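Multicopper oxidase from Uncultured bacterium probably couples the oxidation of phenolic or similar substrates to the reduction of dioxygen to water, as a two-domain laccase of the multicopper oxidase family. Local coordinates of one contact, PDB 4E9W (chain A, 1.45 Å), residues 100-105 and 192-197, beside the matching contact of the related multicopper oxidase from Metagenomes, PDB 2ZWN (chain B, 1.70 Å), residues 100-105 and 192-197. One frame, after least-squares fit of the local backbone (RMSD 0.05 Å); residues are numbered along the deposited sequences.

Structure 1 (4E9W); sequences TLWYHC and RFFGAG. With CU (copper (II) ion), chain C; CU (copper (II) ion), chain D.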
loop_
_atom_site.group_PDB
_atom_site.type_symbol
_atom_site.label_atom_id
_atom_site.label_comp_id
_atom_site.label_asym_id
_atom_site.label_seq_id
_atom_site.Cartn_x
_atom_site.Cartn_y
_atom_site.Cartn_z
ATOM N N THR A 100 -19.587 6.384 2.248
ATOM C CA THR A 100 -19.184 6.054 0.897
ATOM C C THR A 100 -19.082 4.540 0.708
ATOM O O THR A 100 -18.082 3.952 1.140
ATOM C CB THR A 100 -17.799 6.677 0.611
ATOM O OG1 THR A 100 -17.857 8.082 0.922
ATOM C CG2 THR A 100 -17.433 6.482 -0.864
ATOM N N LEU A 101 -20.103 3.971 0.074
ATOM C CA LEU A 101 -20.074 2.541 -0.229
ATOM C C LEU A 101 -19.960 2.370 -1.739
ATOM O O LEU A 101 -19.879 3.371 -2.484
ATOM C CB LEU A 101 -21.325 1.857 0.306
ATOM C CG LEU A 101 -21.743 2.237 1.732
ATOM C CD1 LEU A 101 -22.930 1.411 2.194
ATOM C CD2 LEU A 101 -20.606 2.081 2.728
ATOM N N TRP A 102 -19.940 1.133 -2.213
ATOM C CA TRP A 102 -19.951 0.957 -3.663
ATOM C C TRP A 102 -20.559 -0.396 -3.996
ATOM O O TRP A 102 -20.871 -1.143 -3.066
ATOM C CB TRP A 102 -18.573 1.117 -4.254
ATOM C CG TRP A 102 -17.459 0.199 -3.853
ATOM C CD1 TRP A 102 -17.025 -0.102 -2.596
ATOM C CD2 TRP A 102 -16.638 -0.533 -4.774
ATOM N NE1 TRP A 102 -15.959 -0.998 -2.685
ATOM C CE2 TRP A 102 -15.711 -1.269 -4.013
ATOM C CE3 TRP A 102 -16.591 -0.637 -6.181
ATOM C CZ2 TRP A 102 -14.752 -2.100 -4.617
ATOM C CZ3 TRP A 102 -15.639 -1.463 -6.771
ATOM C CH2 TRP A 102 -14.726 -2.188 -5.987
ATOM N N TYR A 103 -20.730 -0.667 -5.286
ATOM C CA TYR A 103 -21.337 -1.961 -5.639
ATOM C C TYR A 103 -20.535 -2.503 -6.829
ATOM O O TYR A 103 -20.012 -1.701 -7.624
ATOM C CB TYR A 103 -22.849 -1.865 -5.916
ATOM C CG TYR A 103 -23.166 -0.904 -7.046
ATOM C CD1 TYR A 103 -23.222 -1.387 -8.351
ATOM C CD2 TYR A 103 -23.398 0.453 -6.854
ATOM C CE1 TYR A 103 -23.505 -0.547 -9.416
ATOM C CE2 TYR A 103 -23.678 1.320 -7.920
ATOM C CZ TYR A 103 -23.721 0.819 -9.188
ATOM O OH TYR A 103 -24.003 1.618 -10.295
ATOM N N HIS A 104 -20.440 -3.813 -7.013
ATOM C CA HIS A 104 -19.656 -4.357 -8.107
ATOM C C HIS A 104 -20.070 -5.800 -8.350
ATOM O O HIS A 104 -20.624 -6.454 -7.446
ATOM C CB HIS A 104 -18.159 -4.289 -7.845
ATOM C CG HIS A 104 -17.642 -4.933 -6.590
ATOM N ND1 HIS A 104 -17.422 -6.282 -6.469
ATOM C CD2 HIS A 104 -17.280 -4.400 -5.392
ATOM C CE1 HIS A 104 -16.953 -6.565 -5.246
ATOM N NE2 HIS A 104 -16.851 -5.418 -4.578
ATOM N N CYS A 105 -19.780 -6.294 -9.550
ATOM C CA CYS A 105 -20.088 -7.705 -9.790
ATOM C C CYS A 105 -19.242 -8.562 -8.866
ATOM O O CYS A 105 -18.163 -8.105 -8.461
ATOM C CB CYS A 105 -19.772 -8.029 -11.254
ATOM S SG CYS A 105 -20.135 -9.738 -11.692
ATOM N N ARG A 192 -14.305 11.750 -2.543
ATOM C CA ARG A 192 -14.450 10.345 -2.138
ATOM C C ARG A 192 -13.620 9.500 -3.104
ATOM O O ARG A 192 -14.008 9.442 -4.293
ATOM C CB ARG A 192 -15.921 9.947 -2.178
ATOM C CG ARG A 192 -16.829 10.840 -1.314
ATOM C CD ARG A 192 -18.285 10.486 -1.485
ATOM N NE ARG A 192 -19.267 11.464 -1.037
ATOM C CZ ARG A 192 -20.080 11.224 -0.004
ATOM N NH1 ARG A 192 -20.009 10.092 0.708
ATOM N NH2 ARG A 192 -20.981 12.123 0.363
ATOM N N PHE A 193 -12.521 8.907 -2.630
ATOM C CA PHE A 193 -11.644 8.049 -3.413
ATOM C C PHE A 193 -12.083 6.588 -3.280
ATOM O O PHE A 193 -12.326 6.129 -2.150
ATOM C CB PHE A 193 -10.193 8.119 -2.934
ATOM C CG PHE A 193 -9.523 9.489 -2.984
ATOM C CD1 PHE A 193 -9.395 10.192 -4.186
ATOM C CD2 PHE A 193 -8.983 10.046 -1.852
ATOM C CE1 PHE A 193 -8.760 11.422 -4.261
ATOM C CE2 PHE A 193 -8.359 11.293 -1.893
ATOM C CZ PHE A 193 -8.222 11.948 -3.106
ATOM N N PHE A 194 -12.133 5.922 -4.425
ATOM C CA PHE A 194 -12.446 4.488 -4.412
ATOM C C PHE A 194 -11.364 3.651 -5.108
ATOM O O PHE A 194 -10.980 4.019 -6.239
ATOM C CB PHE A 194 -13.758 4.172 -5.100
ATOM C CG PHE A 194 -15.006 4.928 -4.719
ATOM C CD1 PHE A 194 -16.131 4.209 -4.293
ATOM C CD2 PHE A 194 -15.082 6.313 -4.809
ATOM C CE1 PHE A 194 -17.313 4.883 -4.004
ATOM C CE2 PHE A 194 -16.262 6.991 -4.536
ATOM C CZ PHE A 194 -17.399 6.275 -4.153
ATOM N N GLY A 195 -10.935 2.572 -4.444
ATOM C CA GLY A 195 -10.054 1.612 -5.121
ATOM C C GLY A 195 -10.926 0.611 -5.871
ATOM O O GLY A 195 -11.188 -0.522 -5.427
ATOM N N ALA A 196 -11.443 1.013 -7.033
ATOM C CA ALA A 196 -12.435 0.165 -7.691
ATOM C C ALA A 196 -11.801 -0.985 -8.442
ATOM O O ALA A 196 -12.326 -2.107 -8.463
ATOM C CB ALA A 196 -13.232 1.044 -8.643
ATOM N N GLY A 197 -10.655 -0.784 -9.087
ATOM C CA GLY A 197 -9.942 -1.838 -9.788
ATOM C C GLY A 197 -8.890 -2.520 -8.928
ATOM O O GLY A 197 -8.933 -2.498 -7.693
HETATM CU CU CU C . -15.837 -5.065 -2.862
HETATM CU CU CU D . -19.816 -9.835 -13.879
#
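O of Leu-101 lies in the Phe-194 ring plane, at its edge, 3.3 Å from CE1. Trp-102 CB meets the same edge. CD2 of His-104 lies over one indole face of Trp-102, toward the rim. CG of Trp-102 sits between its backbone N and carbonyl carbon (chi1 61°), which brings Trp-102 CH2 3.4 Å from Ala-196 O. Arg-192 NH1 donates to Thr-100 OG1 at 3.0 Å; Asp-238 bonds this hydroxyl too, and Asp-139 forms a salt bridge with the guanidinium. The buried contact joins strands of the two cupredoxin-type domains. His-104 NE2 binds one copper at 2.0 Å, with His-62 and His-254 of the second subunit, consistent with an intersubunit type 3 site. Cys-105 SG binds another, with His-57 and His-112, as in type 1 sites. His-104 ND1 donates to Cys-105 O, fixing the ring rotation.

Structure 2 (2ZWN); sequences TLWYHC and RFFGAG. With CU (copper (II) ion), chain E; C2O (Cu-O-Cu linkage), chain F.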
loop_
_atom_site.group_PDB
_atom_site.type_symbol
_atom_site.label_atom_id
_atom_site.label_comp_id
_atom_site.label_asym_id
_atom_site.label_seq_id
_atom_site.Cartn_x
_atom_site.Cartn_y
_atom_site.Cartn_z
ATOM N N THR B 100 -19.623 6.382 2.259
ATOM C CA THR B 100 -19.184 6.049 0.916
ATOM C C THR B 100 -19.070 4.544 0.739
ATOM O O THR B 100 -18.103 3.933 1.192
ATOM C CB THR B 100 -17.813 6.681 0.615
ATOM O OG1 THR B 100 -17.854 8.070 0.949
ATOM C CG2 THR B 100 -17.442 6.514 -0.870
ATOM N N LEU B 101 -20.080 3.960 0.100
ATOM C CA LEU B 101 -20.074 2.547 -0.254
ATOM C C LEU B 101 -19.962 2.405 -1.760
ATOM O O LEU B 101 -19.910 3.396 -2.494
ATOM C CB LEU B 101 -21.356 1.865 0.232
ATOM C CG LEU B 101 -21.816 2.227 1.650
ATOM C CD1 LEU B 101 -23.032 1.390 2.061
ATOM C CD2 LEU B 101 -20.687 2.053 2.660
ATOM N N TRP B 102 -19.924 1.165 -2.232
ATOM C CA TRP B 102 -19.958 0.942 -3.668
ATOM C C TRP B 102 -20.547 -0.415 -3.995
ATOM O O TRP B 102 -20.856 -1.203 -3.101
ATOM C CB TRP B 102 -18.572 1.157 -4.294
ATOM C CG TRP B 102 -17.477 0.208 -3.899
ATOM C CD1 TRP B 102 -17.046 -0.088 -2.639
ATOM C CD2 TRP B 102 -16.630 -0.519 -4.794
ATOM N NE1 TRP B 102 -15.997 -0.981 -2.697
ATOM C CE2 TRP B 102 -15.723 -1.259 -4.009
ATOM C CE3 TRP B 102 -16.563 -0.630 -6.189
ATOM C CZ2 TRP B 102 -14.762 -2.101 -4.573
ATOM C CZ3 TRP B 102 -15.615 -1.460 -6.744
ATOM C CH2 TRP B 102 -14.718 -2.182 -5.937
ATOM N N TYR B 103 -20.744 -0.671 -5.276
ATOM C CA TYR B 103 -21.319 -1.938 -5.694
ATOM C C TYR B 103 -20.538 -2.448 -6.882
ATOM O O TYR B 103 -19.998 -1.667 -7.669
ATOM C CB TYR B 103 -22.822 -1.796 -5.999
ATOM C CG TYR B 103 -23.145 -0.864 -7.147
ATOM C CD1 TYR B 103 -23.205 -1.338 -8.446
ATOM C CD2 TYR B 103 -23.387 0.490 -6.934
ATOM C CE1 TYR B 103 -23.486 -0.498 -9.504
ATOM C CE2 TYR B 103 -23.672 1.346 -7.997
ATOM C CZ TYR B 103 -23.715 0.839 -9.280
ATOM O OH TYR B 103 -23.992 1.658 -10.353
ATOM N N HIS B 104 -20.422 -3.764 -6.984
ATOM C CA HIS B 104 -19.709 -4.361 -8.093
ATOM C C HIS B 104 -20.110 -5.803 -8.293
ATOM O O HIS B 104 -20.643 -6.446 -7.382
ATOM C CB HIS B 104 -18.191 -4.275 -7.895
ATOM C CG HIS B 104 -17.691 -4.914 -6.635
ATOM N ND1 HIS B 104 -17.440 -6.265 -6.529
ATOM C CD2 HIS B 104 -17.341 -4.374 -5.443
ATOM C CE1 HIS B 104 -16.980 -6.533 -5.319
ATOM N NE2 HIS B 104 -16.910 -5.402 -4.640
ATOM N N CYS B 105 -19.826 -6.315 -9.484
ATOM C CA CYS B 105 -20.074 -7.722 -9.765
ATOM C C CYS B 105 -19.170 -8.564 -8.882
ATOM O O CYS B 105 -18.072 -8.132 -8.505
ATOM C CB CYS B 105 -19.828 -8.056 -11.236
ATOM S SG CYS B 105 -20.262 -9.775 -11.634
ATOM N N ARG B 192 -14.279 11.754 -2.506
ATOM C CA ARG B 192 -14.435 10.364 -2.115
ATOM C C ARG B 192 -13.629 9.523 -3.109
ATOM O O ARG B 192 -13.975 9.456 -4.290
ATOM C CB ARG B 192 -15.910 9.957 -2.164
ATOM C CG ARG B 192 -16.839 10.797 -1.286
ATOM C CD ARG B 192 -18.293 10.409 -1.549
ATOM N NE ARG B 192 -19.282 11.359 -1.038
ATOM C CZ ARG B 192 -20.063 11.166 0.026
ATOM N NH1 ARG B 192 -19.976 10.066 0.766
ATOM N NH2 ARG B 192 -20.944 12.098 0.364
ATOM N N PHE B 193 -12.548 8.921 -2.618
ATOM C CA PHE B 193 -11.673 8.065 -3.420
ATOM C C PHE B 193 -12.104 6.610 -3.282
ATOM O O PHE B 193 -12.358 6.145 -2.169
ATOM C CB PHE B 193 -10.235 8.135 -2.909
ATOM C CG PHE B 193 -9.593 9.493 -2.991
ATOM C CD1 PHE B 193 -9.387 10.122 -4.220
ATOM C CD2 PHE B 193 -9.103 10.102 -1.844
ATOM C CE1 PHE B 193 -8.753 11.365 -4.284
ATOM C CE2 PHE B 193 -8.473 11.342 -1.901
ATOM C CZ PHE B 193 -8.294 11.968 -3.121
ATOM N N PHE B 194 -12.137 5.884 -4.400
ATOM C CA PHE B 194 -12.472 4.455 -4.407
ATOM C C PHE B 194 -11.367 3.661 -5.101
ATOM O O PHE B 194 -10.958 4.007 -6.210
ATOM C CB PHE B 194 -13.746 4.171 -5.207
ATOM C CG PHE B 194 -14.980 4.911 -4.745
ATOM C CD1 PHE B 194 -16.081 4.204 -4.281
ATOM C CD2 PHE B 194 -15.079 6.293 -4.870
ATOM C CE1 PHE B 194 -17.240 4.868 -3.888
ATOM C CE2 PHE B 194 -16.236 6.964 -4.480
ATOM C CZ PHE B 194 -17.321 6.245 -4.001
ATOM N N GLY B 195 -10.917 2.580 -4.468
ATOM C CA GLY B 195 -10.068 1.592 -5.134
ATOM C C GLY B 195 -10.948 0.595 -5.877
ATOM O O GLY B 195 -11.183 -0.519 -5.407
ATOM N N ALA B 196 -11.433 1.003 -7.045
ATOM C CA ALA B 196 -12.423 0.209 -7.778
ATOM C C ALA B 196 -11.799 -0.996 -8.481
ATOM O O ALA B 196 -12.367 -2.092 -8.442
ATOM C CB ALA B 196 -13.184 1.090 -8.766
ATOM N N GLY B 197 -10.643 -0.795 -9.118
ATOM C CA GLY B 197 -9.918 -1.872 -9.794
ATOM C C GLY B 197 -8.876 -2.573 -8.930
ATOM O O GLY B 197 -8.928 -2.531 -7.696
HETATM CU CU CU E . -19.860 -9.877 -13.837
HETATM CU CU2 C2O F . -16.105 -9.843 -1.801
HETATM CU CU3 C2O F . -15.870 -4.989 -2.946
HETATM O O1 C2O F . -16.076 -7.560 -2.370
#
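At the edge of the Phe-194 ring, in its plane, lies Leu-101 O, 3.4 Å from CE1. Trp-102 CB meets the same edge. One indole face of Trp-102 carries CD2 of His-104, toward the rim. With CG of Trp-102 between its backbone N and carbonyl carbon (chi1 65°), Trp-102 CH2 comes 3.4 Å from Ala-196 O. Arg-192 NH1 donates to Thr-100 OG1 at 2.9 Å; Asp-238 bonds this hydroxyl too, and Asp-139 forms a salt bridge with the guanidinium. NE2 of His-104 binds CU3 of the Cu-O-Cu linkage. His-62 and His-254 of the second subunit bind it too, consistent with an intersubunit type 3 site. O1 of the linkage lies in the His-104 ring plane, at its edge. Cys-105 SG binds a separate copper, with His-57 and His-112, as in type 1 sites. His-104 ND1 donates to Cys-105 O, fixing the ring rotation.

Comparison
The sharpest difference is the group bound at His-104(A) and His-104(B). In structure 1 a copper (II) ion entered as a group of its own touches His-104(A) and Trp-102(A). In structure 2 a Cu-O-Cu linkage is bound at this place, and its CU3 meets His-104(B) and Trp-102(B). Neither site is empty. NE2 of His-104(A) and NE2 of His-104(B) each bind copper at 2.0 Å. The side chains of Trp-102(A), His-104(A), Cys-105(A) and Arg-192(A) and their counterparts keep their place within the error. The bond from ND1 of His-104(A) to O of Cys-105(A) recurs between His-104(B) and Cys-105(B). The copper at Cys-105(A) is matched by the copper at Cys-105(B). The linkage in structure 2 also carries O1, which lies 3.3 Å from CE1 of His-104(B), and CU2, which sits across O1 from CU3.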